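Putative hydrolase (Shewanella frigidimarina, PDB 3LHO) probably acts as an iron-dependent dioxygenase of the 2-oxoadipate dioxygenase/decarboxylase family, forming 2-hydroxyglutarate. Local coordinates at residues Phe84-Asp88 against Pro89-Lys93; Leu57-His60 against Phe61-Ile64; Gly202-Val206 against Leu207-Ser211. All coordinates share one frame; numbering follows the deposited sequence.

Contact 1 (Phe84-Asp88 against Pro89-Lys93)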
loop_
_atom_site.group_PDB
_atom_site.type_symbol
_atom_site.label_atom_id
_atom_site.label_comp_id
_atom_site.label_asym_id
_atom_site.label_seq_id
_atom_site.Cartn_x
_atom_site.Cartn_y
_atom_site.Cartn_z
ATOM N N PHE A 84 9.608 -2.127 -7.504
ATOM C CA PHE A 84 10.984 -1.671 -7.427
ATOM C C PHE A 84 11.708 -2.400 -6.295
ATOM O O PHE A 84 11.115 -2.668 -5.241
ATOM C CB PHE A 84 11.047 -0.138 -7.204
ATOM C CG PHE A 84 10.285 0.647 -8.233
ATOM C CD1 PHE A 84 8.887 0.758 -8.137
ATOM C CD2 PHE A 84 10.930 1.226 -9.304
ATOM C CE1 PHE A 84 8.165 1.427 -9.096
ATOM C CE2 PHE A 84 10.215 1.923 -10.289
ATOM C CZ PHE A 84 8.818 2.028 -10.174
ATOM N N GLU A 85 12.995 -2.690 -6.534
ATOM C CA GLU A 85 13.869 -3.391 -5.606
ATOM C C GLU A 85 15.133 -2.577 -5.302
ATOM O O GLU A 85 15.644 -1.853 -6.183
ATOM C CB GLU A 85 14.290 -4.727 -6.202
ATOM C CG GLU A 85 13.119 -5.697 -6.324
ATOM C CD GLU A 85 13.485 -7.012 -6.984
ATOM O OE1 GLU A 85 14.694 -7.271 -7.206
ATOM O OE2 GLU A 85 12.534 -7.776 -7.294
ATOM N N HIS A 86 15.576 -2.665 -4.043
ATOM C CA HIS A 86 16.751 -1.946 -3.546
ATOM C C HIS A 86 17.916 -2.968 -3.435
ATOM O O HIS A 86 17.666 -4.177 -3.238
ATOM C CB HIS A 86 16.432 -1.307 -2.199
ATOM C CG HIS A 86 17.472 -0.363 -1.703
ATOM N ND1 HIS A 86 18.587 -0.782 -1.013
ATOM C CD2 HIS A 86 17.564 0.989 -1.788
ATOM C CE1 HIS A 86 19.322 0.272 -0.682
ATOM N NE2 HIS A 86 18.724 1.361 -1.142
ATOM N N PRO A 87 19.169 -2.508 -3.630
ATOM C CA PRO A 87 20.310 -3.464 -3.533
ATOM C C PRO A 87 20.475 -4.122 -2.147
ATOM O O PRO A 87 21.034 -5.221 -2.044
ATOM C CB PRO A 87 21.539 -2.615 -3.895
ATOM C CG PRO A 87 21.066 -1.181 -4.014
ATOM C CD PRO A 87 19.576 -1.210 -4.223
ATOM N N ASP A 88 20.008 -3.444 -1.099
ATOM C CA ASP A 88 19.962 -4.001 0.255
ATOM C C ASP A 88 18.690 -4.845 0.467
ATOM O O ASP A 88 17.554 -4.305 0.496
ATOM C CB ASP A 88 19.999 -2.850 1.243
ATOM C CG ASP A 88 19.990 -3.292 2.706
ATOM O OD1 ASP A 88 19.876 -4.484 3.020
ATOM O OD2 ASP A 88 20.045 -2.390 3.544
ATOM N N PRO A 89 18.863 -6.165 0.644
ATOM C CA PRO A 89 17.694 -7.057 0.807
ATOM C C PRO A 89 16.867 -6.814 2.063
ATOM O O PRO A 89 15.737 -7.255 2.116
ATOM C CB PRO A 89 18.321 -8.454 0.839
ATOM C CG PRO A 89 19.644 -8.221 1.458
ATOM C CD PRO A 89 20.126 -6.907 0.849
ATOM N N LYS A 90 17.386 -6.087 3.059
ATOM C CA LYS A 90 16.573 -5.699 4.217
ATOM C C LYS A 90 15.467 -4.688 3.864
ATOM O O LYS A 90 14.524 -4.529 4.627
ATOM C CB LYS A 90 17.429 -5.062 5.309
ATOM C CG LYS A 90 18.420 -6.021 5.976
ATOM C CD LYS A 90 19.022 -5.391 7.243
ATOM C CE LYS A 90 20.113 -6.269 7.880
ATOM N NZ LYS A 90 21.440 -6.182 7.182
ATOM N N GLN A 91 15.636 -3.966 2.754
ATOM C CA GLN A 91 14.711 -2.917 2.399
ATOM C C GLN A 91 13.502 -3.525 1.706
ATOM O O GLN A 91 13.606 -4.533 1.015
ATOM C CB GLN A 91 15.395 -1.829 1.553
ATOM C CG GLN A 91 16.556 -1.090 2.254
ATOM C CD GLN A 91 16.123 -0.361 3.489
ATOM O OE1 GLN A 91 14.950 -0.022 3.658
ATOM N NE2 GLN A 91 17.060 -0.123 4.373
ATOM N N PRO A 92 12.325 -2.943 1.943
ATOM C CA PRO A 92 11.155 -3.497 1.323
ATOM C C PRO A 92 11.137 -3.334 -0.200
ATOM O O PRO A 92 11.661 -2.356 -0.733
ATOM C CB PRO A 92 10.020 -2.680 1.972
ATOM C CG PRO A 92 10.644 -1.459 2.494
ATOM C CD PRO A 92 12.015 -1.853 2.882
ATOM N N LYS A 93 10.490 -4.243 -0.915
ATOM C CA LYS A 93 10.080 -3.937 -2.236
ATOM C C LYS A 93 9.022 -2.846 -2.186
ATOM O O LYS A 93 8.283 -2.741 -1.235
ATOM C CB LYS A 93 9.461 -5.172 -2.953
ATOM C CG LYS A 93 10.389 -6.361 -3.051
ATOM C CD LYS A 93 9.646 -7.505 -3.733
ATOM C CE LYS A 93 10.271 -8.829 -3.459
ATOM N NZ LYS A 93 9.961 -9.226 -2.056
HETATM O O HOH W 1 13.957 -4.260 -2.305
HETATM O O HOH W 2 20.062 0.140 3.387
HETATM O O HOH W 3 21.346 -5.975 4.558
#

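Contact 2 (Leu57-His60 against Phe61-Ile64)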
loop_
_atom_site.group_PDB
_atom_site.type_symbol
_atom_site.label_atom_id
_atom_site.label_comp_id
_atom_site.label_asym_id
_atom_site.label_seq_id
_atom_site.Cartn_x
_atom_site.Cartn_y
_atom_site.Cartn_z
ATOM N N LEU A 57 5.637 9.230 -8.315
ATOM C CA LEU A 57 5.807 8.588 -7.025
ATOM C C LEU A 57 7.093 7.786 -7.028
ATOM O O LEU A 57 7.815 7.780 -6.047
ATOM C CB LEU A 57 4.630 7.665 -6.683
ATOM C CG LEU A 57 3.377 8.340 -6.058
ATOM C CD1 LEU A 57 2.612 9.260 -7.012
ATOM C CD2 LEU A 57 2.434 7.301 -5.466
ATOM N N ALA A 58 7.359 7.066 -8.115
ATOM C CA ALA A 58 8.533 6.188 -8.194
ATOM C C ALA A 58 9.868 6.929 -8.011
ATOM O O ALA A 58 10.818 6.358 -7.454
ATOM C CB ALA A 58 8.528 5.390 -9.526
ATOM N N LYS A 59 9.914 8.201 -8.418
ATOM C CA LYS A 59 11.145 8.997 -8.323
ATOM C C LYS A 59 11.609 9.158 -6.880
ATOM O O LYS A 59 12.803 9.347 -6.619
ATOM C CB LYS A 59 10.983 10.381 -8.973
ATOM C CG LYS A 59 11.159 10.401 -10.473
ATOM C CD LYS A 59 12.629 10.308 -10.862
ATOM C CE LYS A 59 12.782 10.414 -12.371
ATOM N NZ LYS A 59 14.158 9.998 -12.795
ATOM N N HIS A 60 10.670 9.103 -5.940
ATOM C CA HIS A 60 11.024 9.161 -4.507
ATOM C C HIS A 60 11.837 7.959 -4.102
ATOM O O HIS A 60 12.531 7.992 -3.109
ATOM C CB HIS A 60 9.781 9.348 -3.626
ATOM C CG HIS A 60 9.160 10.690 -3.799
ATOM N ND1 HIS A 60 9.385 11.730 -2.914
ATOM C CD2 HIS A 60 8.400 11.203 -4.797
ATOM C CE1 HIS A 60 8.783 12.816 -3.362
ATOM N NE2 HIS A 60 8.186 12.533 -4.500
ATOM N N PHE A 61 11.761 6.886 -4.896
ATOM C CA PHE A 61 12.500 5.668 -4.576
ATOM C C PHE A 61 13.712 5.457 -5.509
ATOM O O PHE A 61 14.797 5.057 -5.051
ATOM C CB PHE A 61 11.539 4.507 -4.617
ATOM C CG PHE A 61 10.401 4.618 -3.635
ATOM C CD1 PHE A 61 9.217 5.256 -3.978
ATOM C CD2 PHE A 61 10.543 4.131 -2.352
ATOM C CE1 PHE A 61 8.183 5.370 -3.082
ATOM C CE2 PHE A 61 9.528 4.226 -1.435
ATOM C CZ PHE A 61 8.345 4.854 -1.774
ATOM N N THR A 62 13.547 5.704 -6.801
ATOM C CA THR A 62 14.647 5.505 -7.752
ATOM C C THR A 62 15.766 6.504 -7.481
ATOM O O THR A 62 16.921 6.209 -7.728
ATOM C CB THR A 62 14.208 5.606 -9.192
ATOM O OG1 THR A 62 13.623 6.900 -9.415
ATOM C CG2 THR A 62 13.239 4.486 -9.532
ATOM N N SER A 63 15.438 7.636 -6.871
ATOM C CA SER A 63 16.455 8.615 -6.535
ATOM C C SER A 63 17.386 8.166 -5.393
ATOM O O SER A 63 18.452 8.746 -5.222
ATOM C CB SER A 63 15.772 9.916 -6.179
ATOM O OG SER A 63 15.118 9.778 -4.929
ATOM N N ILE A 64 16.993 7.157 -4.610
ATOM C CA ILE A 64 17.799 6.662 -3.498
ATOM C C ILE A 64 18.152 5.170 -3.677
ATOM O O ILE A 64 18.339 4.431 -2.690
ATOM C CB ILE A 64 17.097 6.883 -2.143
ATOM C CG1 ILE A 64 15.682 6.243 -2.117
ATOM C CG2 ILE A 64 16.997 8.392 -1.828
ATOM C CD1 ILE A 64 15.029 6.304 -0.792
HETATM O O HOH W 4 15.751 8.303 -10.383
#

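Contact 3 (Gly202-Val206 against Leu207-Ser211)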
loop_
_atom_site.group_PDB
_atom_site.type_symbol
_atom_site.label_atom_id
_atom_site.label_comp_id
_atom_site.label_asym_id
_atom_site.label_seq_id
_atom_site.Cartn_x
_atom_site.Cartn_y
_atom_site.Cartn_z
ATOM N N GLY A 202 -3.346 -17.780 -1.706
ATOM C CA GLY A 202 -2.237 -18.414 -2.400
ATOM C C GLY A 202 -1.779 -19.633 -1.641
ATOM O O GLY A 202 -2.480 -20.128 -0.760
ATOM N N SER A 203 -0.599 -20.133 -1.991
ATOM C CA SER A 203 -0.168 -21.458 -1.563
ATOM C C SER A 203 1.301 -21.599 -1.909
ATOM O O SER A 203 1.809 -20.805 -2.703
ATOM C CB SER A 203 -0.967 -22.556 -2.289
ATOM O OG SER A 203 -0.710 -22.545 -3.694
ATOM N N PRO A 204 1.984 -22.614 -1.341
ATOM C CA PRO A 204 3.361 -22.858 -1.766
ATOM C C PRO A 204 3.476 -23.121 -3.264
ATOM O O PRO A 204 4.479 -22.755 -3.891
ATOM C CB PRO A 204 3.766 -24.104 -0.959
ATOM C CG PRO A 204 2.894 -24.032 0.281
ATOM C CD PRO A 204 1.591 -23.481 -0.214
ATOM N N GLU A 205 2.450 -23.736 -3.832
ATOM C CA GLU A 205 2.478 -24.113 -5.233
ATOM C C GLU A 205 2.428 -22.915 -6.180
ATOM O O GLU A 205 2.859 -23.042 -7.318
ATOM C CB GLU A 205 1.324 -25.055 -5.546
ATOM C CG GLU A 205 1.422 -26.432 -4.860
ATOM C CD GLU A 205 1.240 -26.384 -3.336
ATOM O OE1 GLU A 205 0.339 -25.667 -2.860
ATOM O OE2 GLU A 205 1.998 -27.072 -2.613
ATOM N N VAL A 206 1.891 -21.776 -5.729
ATOM C CA VAL A 206 1.897 -20.548 -6.528
ATOM C C VAL A 206 2.958 -19.571 -6.037
ATOM O O VAL A 206 2.974 -18.398 -6.450
ATOM C CB VAL A 206 0.482 -19.877 -6.609
ATOM C CG1 VAL A 206 -0.520 -20.854 -7.289
ATOM C CG2 VAL A 206 -0.045 -19.433 -5.238
ATOM N N LEU A 207 3.832 -20.074 -5.157
ATOM C CA LEU A 207 5.073 -19.410 -4.733
ATOM C C LEU A 207 4.885 -18.148 -3.856
ATOM O O LEU A 207 5.841 -17.402 -3.610
ATOM C CB LEU A 207 5.952 -19.082 -5.935
ATOM C CG LEU A 207 6.265 -20.236 -6.873
ATOM C CD1 LEU A 207 7.089 -19.693 -8.025
ATOM C CD2 LEU A 207 6.988 -21.382 -6.170
ATOM N N LEU A 208 3.666 -17.941 -3.376
ATOM C CA LEU A 208 3.328 -16.758 -2.598
ATOM C C LEU A 208 2.118 -17.033 -1.718
ATOM O O LEU A 208 1.098 -17.537 -2.188
ATOM C CB LEU A 208 3.061 -15.544 -3.515
ATOM C CG LEU A 208 2.648 -14.228 -2.831
ATOM C CD1 LEU A 208 3.771 -13.762 -1.937
ATOM C CD2 LEU A 208 2.295 -13.112 -3.851
ATOM N N GLU A 209 2.236 -16.697 -0.436
ATOM C CA GLU A 209 1.105 -16.770 0.486
ATOM C C GLU A 209 0.974 -15.448 1.184
ATOM O O GLU A 209 1.975 -14.910 1.629
ATOM C CB GLU A 209 1.304 -17.854 1.535
ATOM C CG GLU A 209 1.249 -19.273 1.013
ATOM C CD GLU A 209 1.760 -20.290 2.041
ATOM O OE1 GLU A 209 2.832 -20.087 2.642
ATOM O OE2 GLU A 209 1.075 -21.299 2.259
ATOM N N GLN A 210 -0.250 -14.931 1.306
ATOM C CA GLN A 210 -0.476 -13.657 1.980
ATOM C C GLN A 210 -1.680 -13.745 2.893
ATOM O O GLN A 210 -2.594 -14.540 2.663
ATOM C CB GLN A 210 -0.658 -12.509 0.971
ATOM C CG GLN A 210 0.580 -12.193 0.136
ATOM C CD GLN A 210 0.383 -11.023 -0.830
ATOM O OE1 GLN A 210 -0.334 -11.138 -1.810
ATOM N NE2 GLN A 210 1.028 -9.905 -0.552
ATOM N N SER A 211 -1.646 -12.946 3.952
ATOM C CA SER A 211 -2.765 -12.807 4.865
ATOM C C SER A 211 -2.751 -11.366 5.339
ATOM O O SER A 211 -1.774 -10.652 5.084
ATOM C CB SER A 211 -2.592 -13.772 6.046
ATOM O OG SER A 211 -1.490 -13.371 6.832
#

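Contact 1 (Phe84-Asp88 against Pro89-Lys93)
The imidazole of His-86 lies between two aliphatic groups: CG of Gln-91 sits over one face, 4.2 Å from the ring centroid in a CH-pi contact, and CD of Pro-87 covers the opposite face toward the rim. CA of Asp-88 meets the ring edge in plane. There the ring nitrogen ND1 of His-86 accepts the backbone N-H of Asp-88 (N to ND1 3.0 Å), the donor tilted 20° out of the ring plane. The amide of Gln-91 is turned 66° from the ring, and its chain, bent at chi2 (-61°), leads NE2 toward the carboxylate of Asp-88. Water 2 bridges the two, donating to OD2 of Asp-88 and accepting from NE2 of Gln-91; NE2 also hydrogen-bonds OD1 of Asn-7, its strongest polar partner. The other carboxylate oxygen, OD1 of Asp-88, is met from above its plane by N of Lys-90 at 3.0 Å, and water 3 links it to NZ of the same lysine. N of Gln-91 bonds to O of Asp-88 (3.0 Å), closing a type I beta turn from Asp-88 to Gln-91. This turn belongs to the hairpin connection between strands 79-85 and 93-99. Tyr-66 meets the His-86 ring edge-to-face, helix 6-20 packs on Gln-91 and Pro-92, and Lys-93 forms a salt bridge with Asp-40 of strand 39-47.

Contact 2 (Leu57-His60 against Phe61-Ile64)
Phe-61 and Thr-62 both give their backbone N-H to the carbonyl oxygen of Ala-58. The bond from N of Thr-62 (2.9 Å to O of Ala-58) runs in the carbonyl plane, whereas N of Phe-61 reaches the same oxygen from above that plane at 2.8 Å. On the tightly packed side, the Phe-61 ring turns its edge to the helix backbone: CD1 lies 3.6 Å from O of Leu-57, and O of Ala-58 is also at the edge. The ring enters the core between strand 39-47, Val-94 and helix 6-20, while Leu-57 and Ala-58 pack on Ile-96. The looser side carries Lys-59, whose chain bends at chi2 (-76°) and passes OG1 of Thr-62 with CD at 3.8 Å. Water 4 lies 2.7 Å from OG1 of Thr-62 and is held only weakly by NZ of Lys-59. Ser-63 grips O of Lys-59 twice: OG, held between the backbone N and the carbonyl carbon (chi1 71°), hydrogen-bonds in the carbonyl plane at 2.9 Å, and N approaches from above it. Mixed i+3 and i+4 bonding, with a serine hydroxyl returning to the carbonyl four residues earlier, is a familiar pattern in the last turn of an amphipathic alpha-helix packed on a beta-sheet.

Contact 3 (Gly202-Val206 against Leu207-Ser211)
With CG anti to the carbonyl carbon (chi1 -69°) and the chain extended beyond it, Glu-209 reaches back across Ser-203 to Pro-204. Its CG lies 3.6 Å from N of Ser-203, and its OE2 ends against the proline ring, 3.3 Å from CD of Pro-204. Without the carboxylate, as with an alanine here, the Pro-204 ring would probably lose that cover and the hydroxyl of Tyr-240 its OE1 partner. Leu-207 takes positive backbone angles (phi 70°, psi 12°), and together with Leu-208 it faces Ser-203 in a G1 beta bulge. N of Leu-207 bonds to O of Pro-204 (3.0 Å), coming from well above the carbonyl plane and closing the short 3-10 segment. Within the bulge, Ser-203 and Leu-208 form an antiparallel hydrogen-bonded pair, both of whose bonds are weak: N of Ser-203 to O of Leu-208 is 3.1 Å, and N of Leu-208 to O of Ser-203 is 3.5 Å. Gly-202 pairs with Glu-209 in the next, non-hydrogen-bonded position, bringing its CA to 3.5 Å from O of Leu-208. The backbone angles of Gly-202 and the nearness of that oxygen leave no room for a CB, which accounts for the glycine. CG2 of Val-206 touches the same carbonyl oxygen at 3.8 Å. The turn leads into strand 208-212, an outermost strand of the mixed sheet, which pairs with strand 235-239; helix 179-188 packs on Glu-209 and Ser-211, and Met-242 and Tyr-248 border Leu-207.

Overall arrangement
Along the chain contact 2 comes first, then contact 1, then contact 3. Contacts 1 and 2 are neighbours, with centres about 13 Å apart: Phe-84 at the end of strand 79-85 packs on Ala-58 and Thr-62 of helix 54-62, joining the hairpin to the helix. Contact 3 lies apart, its centre about 20 Å from that of contact 1 and 29 Å from that of contact 2. Contacts 1 and 3 reach the same mixed sheet, the latter at its outermost strand 208-212. Nickel, bound in this crystal by His-41, His-165 and Glu-235 on strands that lie between those of contacts 1 and 3, probably marks the iron site; contact 2 packs on the sheet from its helix.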